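Local coordinates for protein aspartate semialdehyde dehydrogenase (Francisella tularensis subsp. tularensis, PDB 4WOJ) that probably catalyses the NADPH-dependent reductive dephosphorylation of L-aspartyl-4-phosphate to L-aspartate-semialdehyde, a step on the way to lysine, methionine and threonine, at residues Q61-I66 and G81-E86; L229-V234 and G239-E244; E250-L255 and K259-D264; R333-L338 and I343-T348. All coordinates share one frame; numbering follows the deposited sequence.

Contact 1. Residues Q61-I66 and G81-E86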
loop_
_atom_site.group_PDB
_atom_site.type_symbol
_atom_site.label_atom_id
_atom_site.label_comp_id
_atom_site.label_asym_id
_atom_site.label_seq_id
_atom_site.Cartn_x
_atom_site.Cartn_y
_atom_site.Cartn_z
ATOM N N GLN B 61 -2.954 15.356 -38.842
ATOM C CA GLN B 61 -3.992 14.676 -39.585
ATOM C C GLN B 61 -5.091 14.214 -38.633
ATOM O O GLN B 61 -4.954 14.337 -37.423
ATOM C CB GLN B 61 -3.378 13.556 -40.425
ATOM C CG GLN B 61 -2.598 14.139 -41.600
ATOM C CD GLN B 61 -1.851 13.112 -42.436
ATOM O OE1 GLN B 61 -2.305 11.969 -42.648
ATOM N NE2 GLN B 61 -0.685 13.519 -42.919
ATOM N N ASP B 62 -6.175 13.699 -39.199
ATOM C CA ASP B 62 -7.390 13.321 -38.454
ATOM C C ASP B 62 -7.315 11.877 -37.925
ATOM O O ASP B 62 -7.133 10.925 -38.697
ATOM C CB ASP B 62 -8.613 13.504 -39.373
ATOM C CG ASP B 62 -9.965 13.208 -38.693
ATOM O OD1 ASP B 62 -10.055 12.980 -37.457
ATOM O OD2 ASP B 62 -10.966 13.227 -39.445
ATOM N N ALA B 63 -7.443 11.742 -36.602
ATOM C CA ALA B 63 -7.375 10.436 -35.928
ATOM C C ALA B 63 -8.427 9.479 -36.467
ATOM O O ALA B 63 -8.165 8.296 -36.647
ATOM C CB ALA B 63 -7.538 10.611 -34.428
ATOM N N TYR B 64 -9.609 10.018 -36.739
ATOM C CA TYR B 64 -10.762 9.231 -37.198
ATOM C C TYR B 64 -10.865 9.091 -38.714
ATOM O O TYR B 64 -11.706 8.345 -39.222
ATOM C CB TYR B 64 -12.056 9.807 -36.617
ATOM C CG TYR B 64 -12.102 9.635 -35.122
ATOM C CD1 TYR B 64 -12.448 8.407 -34.551
ATOM C CD2 TYR B 64 -11.741 10.677 -34.276
ATOM C CE1 TYR B 64 -12.446 8.236 -33.176
ATOM C CE2 TYR B 64 -11.746 10.518 -32.907
ATOM C CZ TYR B 64 -12.097 9.305 -32.359
ATOM O OH TYR B 64 -12.097 9.170 -30.983
ATOM N N SER B 65 -10.016 9.796 -39.449
ATOM C CA SER B 65 -10.022 9.614 -40.896
ATOM C C SER B 65 -9.371 8.292 -41.201
ATOM O O SER B 65 -8.181 8.106 -40.932
ATOM C CB SER B 65 -9.287 10.715 -41.642
ATOM O OG SER B 65 -8.897 10.242 -42.924
ATOM N N ILE B 66 -10.153 7.408 -41.801
ATOM C CA ILE B 66 -9.721 6.048 -42.129
ATOM C C ILE B 66 -8.783 5.995 -43.339
ATOM O O ILE B 66 -8.038 5.028 -43.517
ATOM C CB ILE B 66 -10.943 5.151 -42.412
ATOM C CG1 ILE B 66 -11.862 5.103 -41.184
ATOM C CG2 ILE B 66 -10.511 3.747 -42.835
ATOM C CD1 ILE B 66 -11.212 4.536 -39.931
ATOM N N GLY B 81 -8.810 2.401 -25.224
ATOM C CA GLY B 81 -9.640 1.326 -25.726
ATOM C C GLY B 81 -10.903 1.768 -26.445
ATOM O O GLY B 81 -11.344 1.089 -27.376
ATOM N N GLU B 82 -11.491 2.894 -26.043
ATOM C CA GLU B 82 -12.669 3.433 -26.788
ATOM C C GLU B 82 -12.280 3.729 -28.231
ATOM O O GLU B 82 -13.057 3.508 -29.159
ATOM C CB GLU B 82 -13.268 4.700 -26.155
ATOM C CG GLU B 82 -13.903 4.504 -24.780
ATOM C CD GLU B 82 -15.075 5.457 -24.535
ATOM O OE1 GLU B 82 -14.831 6.611 -24.110
ATOM O OE2 GLU B 82 -16.244 5.058 -24.781
ATOM N N TYR B 83 -11.058 4.210 -28.405
ATOM C CA TYR B 83 -10.546 4.581 -29.713
ATOM C C TYR B 83 -10.122 3.364 -30.475
ATOM O O TYR B 83 -10.338 3.270 -31.670
ATOM C CB TYR B 83 -9.359 5.537 -29.579
ATOM C CG TYR B 83 -8.744 5.947 -30.912
ATOM C CD1 TYR B 83 -9.233 7.029 -31.622
ATOM C CD2 TYR B 83 -7.661 5.258 -31.447
ATOM C CE1 TYR B 83 -8.662 7.413 -32.826
ATOM C CE2 TYR B 83 -7.089 5.627 -32.653
ATOM C CZ TYR B 83 -7.588 6.702 -33.339
ATOM O OH TYR B 83 -7.019 7.090 -34.537
ATOM N N THR B 84 -9.486 2.428 -29.802
ATOM C CA THR B 84 -9.106 1.196 -30.476
ATOM C C THR B 84 -10.360 0.473 -30.924
ATOM O O THR B 84 -10.387 -0.145 -31.975
ATOM C CB THR B 84 -8.298 0.274 -29.558
ATOM O OG1 THR B 84 -7.164 0.992 -29.057
ATOM C CG2 THR B 84 -7.835 -0.967 -30.311
ATOM N N LYS B 85 -11.396 0.567 -30.104
ATOM C CA LYS B 85 -12.672 -0.059 -30.404
ATOM C C LYS B 85 -13.390 0.541 -31.583
ATOM O O LYS B 85 -13.957 -0.172 -32.407
ATOM C CB LYS B 85 -13.573 -0.010 -29.192
ATOM C CG LYS B 85 -13.634 -1.362 -28.517
ATOM C CD LYS B 85 -14.799 -1.412 -27.548
ATOM C CE LYS B 85 -14.302 -1.349 -26.107
ATOM N NZ LYS B 85 -15.099 -0.394 -25.294
ATOM N N GLU B 86 -13.349 1.857 -31.678
ATOM C CA GLU B 86 -13.973 2.529 -32.794
ATOM C C GLU B 86 -13.252 2.157 -34.079
ATOM O O GLU B 86 -13.865 1.917 -35.106
ATOM C CB GLU B 86 -13.880 4.042 -32.575
ATOM C CG GLU B 86 -14.181 4.909 -33.795
ATOM C CD GLU B 86 -15.551 5.535 -33.718
ATOM O OE1 GLU B 86 -15.939 5.971 -32.610
ATOM O OE2 GLU B 86 -16.242 5.575 -34.760
#

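Contact 2. Residues L229-V234 and G239-E244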
loop_
_atom_site.group_PDB
_atom_site.type_symbol
_atom_site.label_atom_id
_atom_site.label_comp_id
_atom_site.label_asym_id
_atom_site.label_seq_id
_atom_site.Cartn_x
_atom_site.Cartn_y
_atom_site.Cartn_z
ATOM N N LEU B 229 -7.668 3.159 -2.051
ATOM C CA LEU B 229 -8.845 2.588 -2.697
ATOM C C LEU B 229 -8.577 1.158 -3.211
ATOM O O LEU B 229 -7.953 0.962 -4.292
ATOM C CB LEU B 229 -9.290 3.489 -3.830
ATOM C CG LEU B 229 -9.451 4.993 -3.506
ATOM C CD1 LEU B 229 -9.739 5.740 -4.788
ATOM C CD2 LEU B 229 -10.542 5.269 -2.477
ATOM N N PRO B 230 -9.019 0.153 -2.428
ATOM C CA PRO B 230 -8.719 -1.212 -2.784
ATOM C C PRO B 230 -9.680 -1.801 -3.799
ATOM O O PRO B 230 -10.109 -2.952 -3.650
ATOM C CB PRO B 230 -8.760 -1.947 -1.433
ATOM C CG PRO B 230 -9.774 -1.192 -0.655
ATOM C CD PRO B 230 -9.647 0.252 -1.110
ATOM N N TRP B 231 -9.992 -1.007 -4.824
ATOM C CA TRP B 231 -10.705 -1.463 -6.017
ATOM C C TRP B 231 -10.252 -0.713 -7.258
ATOM O O TRP B 231 -10.417 0.495 -7.344
ATOM C CB TRP B 231 -12.197 -1.293 -5.874
ATOM C CG TRP B 231 -12.965 -2.041 -6.927
ATOM C CD1 TRP B 231 -13.159 -1.669 -8.231
ATOM C CD2 TRP B 231 -13.652 -3.278 -6.763
ATOM N NE1 TRP B 231 -13.930 -2.594 -8.878
ATOM C CE2 TRP B 231 -14.250 -3.595 -7.997
ATOM C CE3 TRP B 231 -13.867 -4.132 -5.679
ATOM C CZ2 TRP B 231 -15.035 -4.759 -8.183
ATOM C CZ3 TRP B 231 -14.653 -5.315 -5.871
ATOM C CH2 TRP B 231 -15.213 -5.603 -7.109
ATOM N N ILE B 232 -9.704 -1.449 -8.224
ATOM C CA ILE B 232 -9.295 -0.876 -9.495
ATOM C C ILE B 232 -9.961 -1.615 -10.632
ATOM O O ILE B 232 -9.776 -2.799 -10.793
ATOM C CB ILE B 232 -7.740 -0.809 -9.635
ATOM C CG1 ILE B 232 -7.212 0.288 -8.695
ATOM C CG2 ILE B 232 -7.327 -0.432 -11.055
ATOM C CD1 ILE B 232 -5.724 0.402 -8.587
ATOM N N ASP B 233 -10.737 -0.877 -11.425
ATOM C CA ASP B 233 -11.376 -1.409 -12.638
ATOM C C ASP B 233 -12.705 -2.181 -12.378
ATOM O O ASP B 233 -13.402 -1.934 -11.410
ATOM C CB ASP B 233 -10.390 -2.237 -13.464
ATOM C CG ASP B 233 -10.530 -1.963 -14.966
ATOM O OD1 ASP B 233 -11.284 -2.726 -15.641
ATOM O OD2 ASP B 233 -9.905 -0.984 -15.462
ATOM N N VAL B 234 -13.069 -3.077 -13.282
ATOM C CA VAL B 234 -14.429 -3.641 -13.323
ATOM C C VAL B 234 -14.491 -4.940 -12.485
ATOM O O VAL B 234 -13.476 -5.608 -12.267
ATOM C CB VAL B 234 -14.938 -3.843 -14.803
ATOM C CG1 VAL B 234 -15.577 -5.215 -15.025
ATOM C CG2 VAL B 234 -15.925 -2.756 -15.197
ATOM N N GLY B 239 -14.430 -12.745 -8.250
ATOM C CA GLY B 239 -14.169 -11.943 -7.037
ATOM C C GLY B 239 -13.100 -10.883 -7.258
ATOM O O GLY B 239 -12.999 -9.914 -6.502
ATOM N N GLN B 240 -12.294 -11.096 -8.292
ATOM C CA GLN B 240 -11.217 -10.176 -8.663
ATOM C C GLN B 240 -11.767 -8.925 -9.316
ATOM O O GLN B 240 -12.897 -8.927 -9.813
ATOM C CB GLN B 240 -10.275 -10.840 -9.660
ATOM C CG GLN B 240 -9.600 -12.103 -9.160
ATOM C CD GLN B 240 -8.934 -12.878 -10.273
ATOM O OE1 GLN B 240 -9.613 -13.383 -11.176
ATOM N NE2 GLN B 240 -7.604 -12.973 -10.227
ATOM N N THR B 241 -10.987 -7.849 -9.302
ATOM C CA THR B 241 -11.259 -6.762 -10.218
ATOM C C THR B 241 -10.614 -7.164 -11.537
ATOM O O THR B 241 -9.846 -8.144 -11.607
ATOM C CB THR B 241 -10.706 -5.399 -9.761
ATOM O OG1 THR B 241 -9.283 -5.440 -9.668
ATOM C CG2 THR B 241 -11.243 -5.044 -8.420
ATOM N N LYS B 242 -10.935 -6.428 -12.592
ATOM C CA LYS B 242 -10.366 -6.728 -13.904
ATOM C C LYS B 242 -8.856 -6.486 -13.846
ATOM O O LYS B 242 -8.076 -7.256 -14.432
ATOM C CB LYS B 242 -11.032 -5.934 -15.023
ATOM C CG LYS B 242 -10.902 -6.574 -16.407
ATOM C CD LYS B 242 -12.068 -6.174 -17.311
ATOM C CE LYS B 242 -11.847 -4.840 -18.029
ATOM N NZ LYS B 242 -11.415 -5.049 -19.446
ATOM N N GLU B 243 -8.463 -5.455 -13.087
ATOM C CA GLU B 243 -7.050 -5.137 -12.848
ATOM C C GLU B 243 -6.239 -6.311 -12.361
ATOM O O GLU B 243 -5.100 -6.503 -12.795
ATOM C CB GLU B 243 -6.928 -4.009 -11.818
ATOM C CG GLU B 243 -5.533 -3.380 -11.722
ATOM C CD GLU B 243 -5.121 -2.656 -12.991
ATOM O OE1 GLU B 243 -5.964 -2.497 -13.902
ATOM O OE2 GLU B 243 -3.946 -2.209 -13.071
ATOM N N GLU B 244 -6.851 -7.085 -11.462
ATOM C CA GLU B 244 -6.240 -8.251 -10.791
ATOM C C GLU B 244 -6.224 -9.533 -11.653
ATOM O O GLU B 244 -5.239 -10.259 -11.680
ATOM C CB GLU B 244 -6.990 -8.529 -9.480
ATOM C CG GLU B 244 -6.888 -7.387 -8.476
ATOM C CD GLU B 244 -7.977 -7.375 -7.408
ATOM O OE1 GLU B 244 -8.953 -8.163 -7.473
ATOM O OE2 GLU B 244 -7.859 -6.556 -6.482
HETATM O O HOH W 1 -8.549 -3.983 -6.951
#

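Contact 3. Residues E250-L255 and K259-D264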
loop_
_atom_site.group_PDB
_atom_site.type_symbol
_atom_site.label_atom_id
_atom_site.label_comp_id
_atom_site.label_asym_id
_atom_site.label_seq_id
_atom_site.Cartn_x
_atom_site.Cartn_y
_atom_site.Cartn_z
ATOM N N GLU B 250 -1.963 -12.395 -18.633
ATOM C CA GLU B 250 -0.952 -11.611 -19.377
ATOM C C GLU B 250 0.481 -12.113 -19.128
ATOM O O GLU B 250 1.248 -12.311 -20.072
ATOM C CB GLU B 250 -1.063 -10.113 -19.043
ATOM C CG GLU B 250 -2.391 -9.517 -19.500
ATOM C CD GLU B 250 -2.528 -8.012 -19.274
ATOM O OE1 GLU B 250 -1.514 -7.335 -18.982
ATOM O OE2 GLU B 250 -3.676 -7.514 -19.351
ATOM N N LEU B 251 0.821 -12.346 -17.863
ATOM C CA LEU B 251 2.124 -12.928 -17.523
ATOM C C LEU B 251 2.335 -14.246 -18.264
ATOM O O LEU B 251 3.384 -14.480 -18.858
ATOM C CB LEU B 251 2.273 -13.173 -16.009
ATOM C CG LEU B 251 3.583 -13.875 -15.596
ATOM C CD1 LEU B 251 4.757 -12.936 -15.816
ATOM C CD2 LEU B 251 3.565 -14.369 -14.172
ATOM N N ASN B 252 1.334 -15.109 -18.238
ATOM C CA ASN B 252 1.443 -16.405 -18.948
ATOM C C ASN B 252 1.457 -16.247 -20.472
ATOM O O ASN B 252 2.180 -16.944 -21.171
ATOM C CB ASN B 252 0.407 -17.386 -18.419
ATOM C CG ASN B 252 0.765 -17.847 -17.010
ATOM O OD1 ASN B 252 1.678 -18.656 -16.836
ATOM N ND2 ASN B 252 0.127 -17.266 -15.998
ATOM N N LYS B 253 0.732 -15.262 -20.979
ATOM C CA LYS B 253 0.825 -14.966 -22.414
ATOM C C LYS B 253 2.234 -14.450 -22.765
ATOM O O LYS B 253 2.795 -14.839 -23.770
ATOM C CB LYS B 253 -0.263 -14.004 -22.871
ATOM C CG LYS B 253 -0.155 -13.685 -24.349
ATOM C CD LYS B 253 -1.463 -13.208 -24.975
ATOM C CE LYS B 253 -1.356 -13.303 -26.495
ATOM N NZ LYS B 253 -2.553 -12.743 -27.187
ATOM N N ILE B 254 2.803 -13.584 -21.936
ATOM C CA ILE B 254 4.116 -13.010 -22.235
ATOM C C ILE B 254 5.179 -14.079 -22.213
ATOM O O ILE B 254 6.076 -14.099 -23.048
ATOM C CB ILE B 254 4.519 -11.911 -21.238
ATOM C CG1 ILE B 254 3.639 -10.677 -21.410
ATOM C CG2 ILE B 254 5.974 -11.502 -21.451
ATOM C CD1 ILE B 254 3.858 -9.611 -20.359
ATOM N N LEU B 255 5.125 -14.939 -21.213
ATOM C CA LEU B 255 6.115 -16.036 -21.094
ATOM C C LEU B 255 5.761 -17.247 -21.986
ATOM O O LEU B 255 6.583 -18.135 -22.138
ATOM C CB LEU B 255 6.238 -16.496 -19.644
ATOM C CG LEU B 255 6.720 -15.439 -18.651
ATOM C CD1 LEU B 255 6.409 -15.836 -17.228
ATOM C CD2 LEU B 255 8.212 -15.183 -18.811
ATOM N N LYS B 259 3.180 -24.423 -18.433
ATOM C CA LYS B 259 2.610 -24.631 -17.122
ATOM C C LYS B 259 2.177 -23.296 -16.548
ATOM O O LYS B 259 3.016 -22.436 -16.290
ATOM C CB LYS B 259 3.685 -25.275 -16.230
ATOM C CG LYS B 259 3.200 -25.696 -14.854
ATOM C CD LYS B 259 4.381 -25.869 -13.916
ATOM C CE LYS B 259 3.993 -26.636 -12.657
ATOM N NZ LYS B 259 3.863 -28.101 -12.901
ATOM N N THR B 260 0.886 -23.108 -16.317
ATOM C CA THR B 260 0.461 -21.804 -15.798
ATOM C C THR B 260 1.091 -21.450 -14.444
ATOM O O THR B 260 1.142 -22.249 -13.519
ATOM C CB THR B 260 -1.051 -21.625 -15.682
ATOM O OG1 THR B 260 -1.302 -20.285 -15.211
ATOM C CG2 THR B 260 -1.665 -22.647 -14.715
ATOM N N ILE B 261 1.598 -20.235 -14.368
ATOM C CA ILE B 261 2.071 -19.669 -13.126
ATOM C C ILE B 261 0.933 -18.791 -12.616
ATOM O O ILE B 261 0.630 -17.733 -13.212
ATOM C CB ILE B 261 3.322 -18.821 -13.378
ATOM C CG1 ILE B 261 4.465 -19.716 -13.822
ATOM C CG2 ILE B 261 3.716 -17.967 -12.159
ATOM C CD1 ILE B 261 5.494 -18.920 -14.603
ATOM N N PRO B 262 0.287 -19.210 -11.523
ATOM C CA PRO B 262 -0.740 -18.354 -10.979
ATOM C C PRO B 262 -0.162 -17.013 -10.481
ATOM O O PRO B 262 0.935 -16.967 -9.929
ATOM C CB PRO B 262 -1.303 -19.175 -9.821
ATOM C CG PRO B 262 -0.874 -20.576 -10.048
ATOM C CD PRO B 262 0.405 -20.473 -10.786
ATOM N N VAL B 263 -0.910 -15.938 -10.700
ATOM C CA VAL B 263 -0.611 -14.598 -10.120
ATOM C C VAL B 263 -1.896 -14.130 -9.480
ATOM O O VAL B 263 -2.966 -14.198 -10.054
ATOM C CB VAL B 263 -0.073 -13.576 -11.141
ATOM C CG1 VAL B 263 0.217 -12.209 -10.493
ATOM C CG2 VAL B 263 1.212 -14.084 -11.783
ATOM N N ASP B 264 -1.820 -13.722 -8.236
ATOM C CA ASP B 264 -3.017 -13.261 -7.563
ATOM C C ASP B 264 -2.598 -12.269 -6.494
ATOM O O ASP B 264 -1.428 -12.103 -6.221
ATOM C CB ASP B 264 -3.804 -14.442 -6.964
ATOM C CG ASP B 264 -5.345 -14.229 -7.013
ATOM O OD1 ASP B 264 -5.788 -13.038 -7.042
ATOM O OD2 ASP B 264 -6.102 -15.266 -7.055
#

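Contact 4. Residues R333-L338 and I343-T348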
loop_
_atom_site.group_PDB
_atom_site.type_symbol
_atom_site.label_atom_id
_atom_site.label_comp_id
_atom_site.label_asym_id
_atom_site.label_seq_id
_atom_site.Cartn_x
_atom_site.Cartn_y
_atom_site.Cartn_z
ATOM N N ARG B 333 14.132 -5.295 -0.011
ATOM C CA ARG B 333 13.529 -5.965 1.098
ATOM C C ARG B 333 13.487 -7.471 0.775
ATOM O O ARG B 333 12.610 -8.179 1.207
ATOM C CB ARG B 333 12.142 -5.397 1.400
ATOM C CG ARG B 333 12.108 -3.903 1.727
ATOM C CD ARG B 333 12.887 -3.512 2.976
ATOM N NE ARG B 333 12.855 -4.566 3.993
ATOM C CZ ARG B 333 11.871 -4.795 4.870
ATOM N NH1 ARG B 333 10.769 -4.058 4.887
ATOM N NH2 ARG B 333 11.992 -5.798 5.746
ATOM N N ILE B 334 14.470 -7.927 0.017
ATOM C CA ILE B 334 14.535 -9.292 -0.428
ATOM C C ILE B 334 14.903 -10.181 0.750
ATOM O O ILE B 334 15.985 -10.110 1.274
ATOM C CB ILE B 334 15.559 -9.486 -1.565
ATOM C CG1 ILE B 334 15.165 -8.635 -2.780
ATOM C CG2 ILE B 334 15.653 -10.961 -1.952
ATOM C CD1 ILE B 334 16.314 -8.280 -3.702
ATOM N N LYS B 335 13.986 -11.023 1.164
ATOM C CA LYS B 335 14.225 -11.832 2.331
ATOM C C LYS B 335 13.509 -13.151 2.215
ATOM O O LYS B 335 12.569 -13.323 1.434
ATOM C CB LYS B 335 13.773 -11.080 3.562
ATOM C CG LYS B 335 12.286 -10.869 3.634
ATOM C CD LYS B 335 11.882 -10.134 4.896
ATOM C CE LYS B 335 10.403 -10.352 5.201
ATOM N NZ LYS B 335 9.764 -9.122 5.753
ATOM N N SER B 336 13.978 -14.094 2.992
ATOM C CA SER B 336 13.344 -15.412 3.098
ATOM C C SER B 336 12.134 -15.253 3.978
ATOM O O SER B 336 11.959 -14.250 4.642
ATOM C CB SER B 336 14.306 -16.395 3.737
ATOM O OG SER B 336 14.625 -15.900 5.014
ATOM N N SER B 337 11.293 -16.249 3.964
ATOM C CA SER B 337 9.955 -16.195 4.522
ATOM C C SER B 337 9.770 -17.326 5.555
ATOM O O SER B 337 10.332 -18.381 5.417
ATOM C CB SER B 337 8.946 -16.414 3.383
ATOM O OG SER B 337 7.603 -16.270 3.826
ATOM N N LEU B 338 8.968 -17.036 6.568
ATOM C CA LEU B 338 8.527 -17.952 7.573
ATOM C C LEU B 338 7.421 -18.881 7.098
ATOM O O LEU B 338 7.053 -19.811 7.777
ATOM C CB LEU B 338 7.966 -17.150 8.737
ATOM C CG LEU B 338 8.986 -16.322 9.490
ATOM C CD1 LEU B 338 8.278 -15.439 10.542
ATOM C CD2 LEU B 338 10.044 -17.216 10.119
ATOM N N ILE B 343 9.505 -19.966 -0.140
ATOM C CA ILE B 343 8.864 -18.690 -0.419
ATOM C C ILE B 343 9.811 -17.591 -0.043
ATOM O O ILE B 343 10.442 -17.668 0.974
ATOM C CB ILE B 343 7.528 -18.539 0.351
ATOM C CG1 ILE B 343 6.534 -19.591 -0.162
ATOM C CG2 ILE B 343 6.991 -17.117 0.215
ATOM C CD1 ILE B 343 5.238 -19.645 0.609
ATOM N N PHE B 344 9.951 -16.594 -0.888
ATOM C CA PHE B 344 10.651 -15.344 -0.474
ATOM C C PHE B 344 9.765 -14.140 -0.661
ATOM O O PHE B 344 8.772 -14.190 -1.364
ATOM C CB PHE B 344 11.991 -15.141 -1.188
ATOM C CG PHE B 344 11.880 -14.566 -2.572
ATOM C CD1 PHE B 344 11.710 -15.395 -3.666
ATOM C CD2 PHE B 344 12.083 -13.204 -2.797
ATOM C CE1 PHE B 344 11.644 -14.889 -4.946
ATOM C CE2 PHE B 344 12.001 -12.693 -4.070
ATOM C CZ PHE B 344 11.769 -13.528 -5.150
ATOM N N HIS B 345 10.125 -13.073 0.033
ATOM C CA HIS B 345 9.454 -11.764 -0.088
ATOM C C HIS B 345 10.392 -10.728 -0.640
ATOM O O HIS B 345 11.599 -10.791 -0.406
ATOM C CB HIS B 345 9.029 -11.266 1.282
ATOM C CG HIS B 345 8.244 -12.266 2.073
ATOM N ND1 HIS B 345 6.884 -12.442 1.919
ATOM C CD2 HIS B 345 8.627 -13.140 3.034
ATOM C CE1 HIS B 345 6.464 -13.370 2.753
ATOM N NE2 HIS B 345 7.499 -13.798 3.450
ATOM N N CYS B 346 9.829 -9.746 -1.339
ATOM C CA CYS B 346 10.551 -8.582 -1.776
ATOM C C CYS B 346 9.527 -7.527 -2.043
ATOM O O CYS B 346 8.355 -7.817 -1.984
ATOM C CB CYS B 346 11.381 -8.835 -3.030
ATOM S SG CYS B 346 10.478 -9.441 -4.453
ATOM N N PHE B 347 10.005 -6.300 -2.260
ATOM C CA PHE B 347 9.192 -5.113 -2.565
ATOM C C PHE B 347 9.836 -4.413 -3.742
ATOM O O PHE B 347 11.018 -4.192 -3.727
ATOM C CB PHE B 347 9.170 -4.140 -1.374
ATOM C CG PHE B 347 8.124 -3.061 -1.459
ATOM C CD1 PHE B 347 6.829 -3.294 -1.081
ATOM C CD2 PHE B 347 8.470 -1.748 -1.853
ATOM C CE1 PHE B 347 5.881 -2.283 -1.138
ATOM C CE2 PHE B 347 7.535 -0.739 -1.909
ATOM C CZ PHE B 347 6.227 -1.005 -1.554
ATOM N N THR B 348 9.052 -4.032 -4.737
ATOM C CA THR B 348 9.570 -3.379 -5.922
ATOM C C THR B 348 8.805 -2.142 -6.275
ATOM O O THR B 348 7.659 -1.972 -5.900
ATOM C CB THR B 348 9.606 -4.333 -7.171
ATOM O OG1 THR B 348 10.046 -3.579 -8.309
ATOM C CG2 THR B 348 8.269 -4.948 -7.452
#

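Contact 1. Residues Q61-I66 and G81-E86
Tyr83 reaches from helix 81-93 to the turn after strand 61-62 and meets Tyr64 with the edge of its ring. The CD1-CE1 side of Tyr83 is presented to one face of the Tyr64 ring, displaced toward the rim: an offset edge-to-face pair with centroids 5.3 Å apart and planes at 66°. Tyr83 CE1 also lies 3.7 Å from Ala63 CB. With CG anti to the backbone N (chi1 179°), the Tyr83 ring extends far enough for its hydroxyl to donate to the backbone carbonyl of Ala63, OH to O 2.7 Å. That donor stands above the carbonyl plane, 45° out of it. Glu86, one helical turn after Tyr83, comes to Tyr64 from a different direction: its CG sits at the ring edge, near the plane, 3.8 Å from Tyr64 CE1, and its carboxylate is turned almost perpendicular to the ring. The turn carrying Ala63 and Tyr64 is itself tied by Asp62, whose OD1 accepts from Tyr64 N at 3.1 Å. Strand 61-62 is paired with strand 36-42 at the edge of the parallel sheet. The contact thus joins an Asx turn to a helix flanking the sheet of the Rossmann-type NAD-binding domain.

Contact 2. Residues L229-V234 and G239-E244
Thr241 lays its methyl group on Trp231, an apolar contact between the loop 229-234 and the start of helix 242-255. CG2 stands 3.4 Å from the centroid of the five-membered ring and 15° off its normal, a CH-pi contact over the face. Beside it, Ile232 CG2 packs on the aliphatic part of Glu243, 3.5 Å from CG.

One backbone hydrogen bond joins the segments: Lys242 N donates to Val234 O at 2.7 Å, in the carbonyl plane, and the same oxygen receives a CA-H...O contact from Thr241. Within the loop, Trp231 NE1 donates to Asp233 O at 2.7 Å, which restrains the indole. Thr241 and Glu244 form a capping box: Glu244 OE1 accepts from Thr241 N at 2.8 Å, while the return bond from Glu244 N to Thr241 OG1 is weak. For Thr241, chi1 of 63° sets OG1 between the backbone N and the carbonyl carbon, and CG2 anti to the carbonyl carbon, over the indole. A water bridges the segments, accepting from Ile232 N and Thr241 OG1 and donating to Glu244 OE2.

Among the charged groups, Asp233 OD1 touches Lys242 CE at 3.2 Å, but its distance from NZ exceeds that of a salt bridge. Glu243 OE2 is hydrogen-bonded to Asn140 ND2, and Glu244 OE1 forms salt bridges with Arg333 and Lys335 of the second subunit. The capped helix start thus lies at the dimer interface, with the Glu243 side chain about 5 Å from that of Cys141, the predicted acyl-thioester nucleophile of the active site.

Contact 3. Residues E250-L255 and K259-D264
The carboxamide of Asn252 presents both polar atoms to the backbone of Ile261. ND2 donates to Ile261 O at 2.9 Å, the acceptor lying in the amide plane and the bond nearly straight. OD1 accepts from Ile261 N, also at 2.9 Å and at an angle of 177°, with the donor tilted 21° from the C=O plane of the amide. Two bonds to one residue fix the rotation of the amide and imitate the pairing of a neighbouring strand. With CG anti to the carbonyl carbon (chi1 -71°), Asn252 projects from the helix toward residues 259-264. Its polar atoms have further partners: OD1 is bonded to Thr257 and ND2 to Ala248 O.

The apolar contacts lie to one side of the amide. Leu251 CD2 packs against Val263 CG2 at 3.4 Å, the two side chains crossing at about a right angle, and reaches Ile261 CG2 more loosely. Leu255 CD1 meets Ile261 CD1 at 4.2 Å. Strand 263-266, outermost in the mixed sheet within this chain, pairs with strand 159-167. Asn252, near the end of helix 242-255, holds the loop just before it: a helix-loop-strand connection of the dimerisation domain, closed by the Asn252 bonds and by Leu251 on Val263.

Contact 4. Residues R333-L338 and I343-T348
Lys335 and His345 face each other as an antiparallel hydrogen-bonded pair; the short axes of strands 333-336 and 343-348 approach to 4.6 Å, their directions 174° apart. Lys335 N donates to His345 O at 2.9 Å and His345 N returns the bond to Lys335 O at 2.8 Å. Ser336 and Phe344 form the adjoining non-hydrogen-bonded pair.

Lys335 and His345 also share one face of the sheet, where their side chains cross and Lys335 CE comes within 4.0 Å of His345 CD2. The imidazole leans toward the hairpin end: its CG is anti to the carbonyl carbon (chi1 -51°), and NE2 lies a doubtfully short 2.5 Å from Ser337 OG; either could be the donor. Ser337 OG is also bonded to Leu339 N, and His345 ND1 is hydrogen-bonded to Thr281. On the other face, Ile334 CG1 packs on Cys346 CB at 3.8 Å.

Ile334 and Phe344 are covered by Ile293 of helix 290-298. Lys335 NZ reaches Gly265 O and Glu244 of the second subunit, and Arg333, held by Asn309 through NE, forms a salt bridge with the same Glu244. In the mixed sheet, the hairpin of strands 329-336 and 343-351 lies between strands 304-307 and 275-284.

How the contacts relate
Along the chain the four contacts follow one another in series. Contact 1 lies in the NAD-binding domain, its centre about 27 Å from that of contact 2 and about 44 Å from that of contact 4; contacts 1 and 4 are on opposite sides of the chain's centre. Contacts 2, 3 and 4 belong to the dimerisation domain. Contacts 2 and 3 use opposite ends of helix 242-255 and touch where Gln240 packs on Asp264. Contacts 3 and 4 reach the same mixed sheet, the former at its outer strand 263-266, the latter in the hairpin. All three touch the second subunit: Glu244 and Asp264 of one copy meet the hairpin of the other, linking these contacts across the dimer.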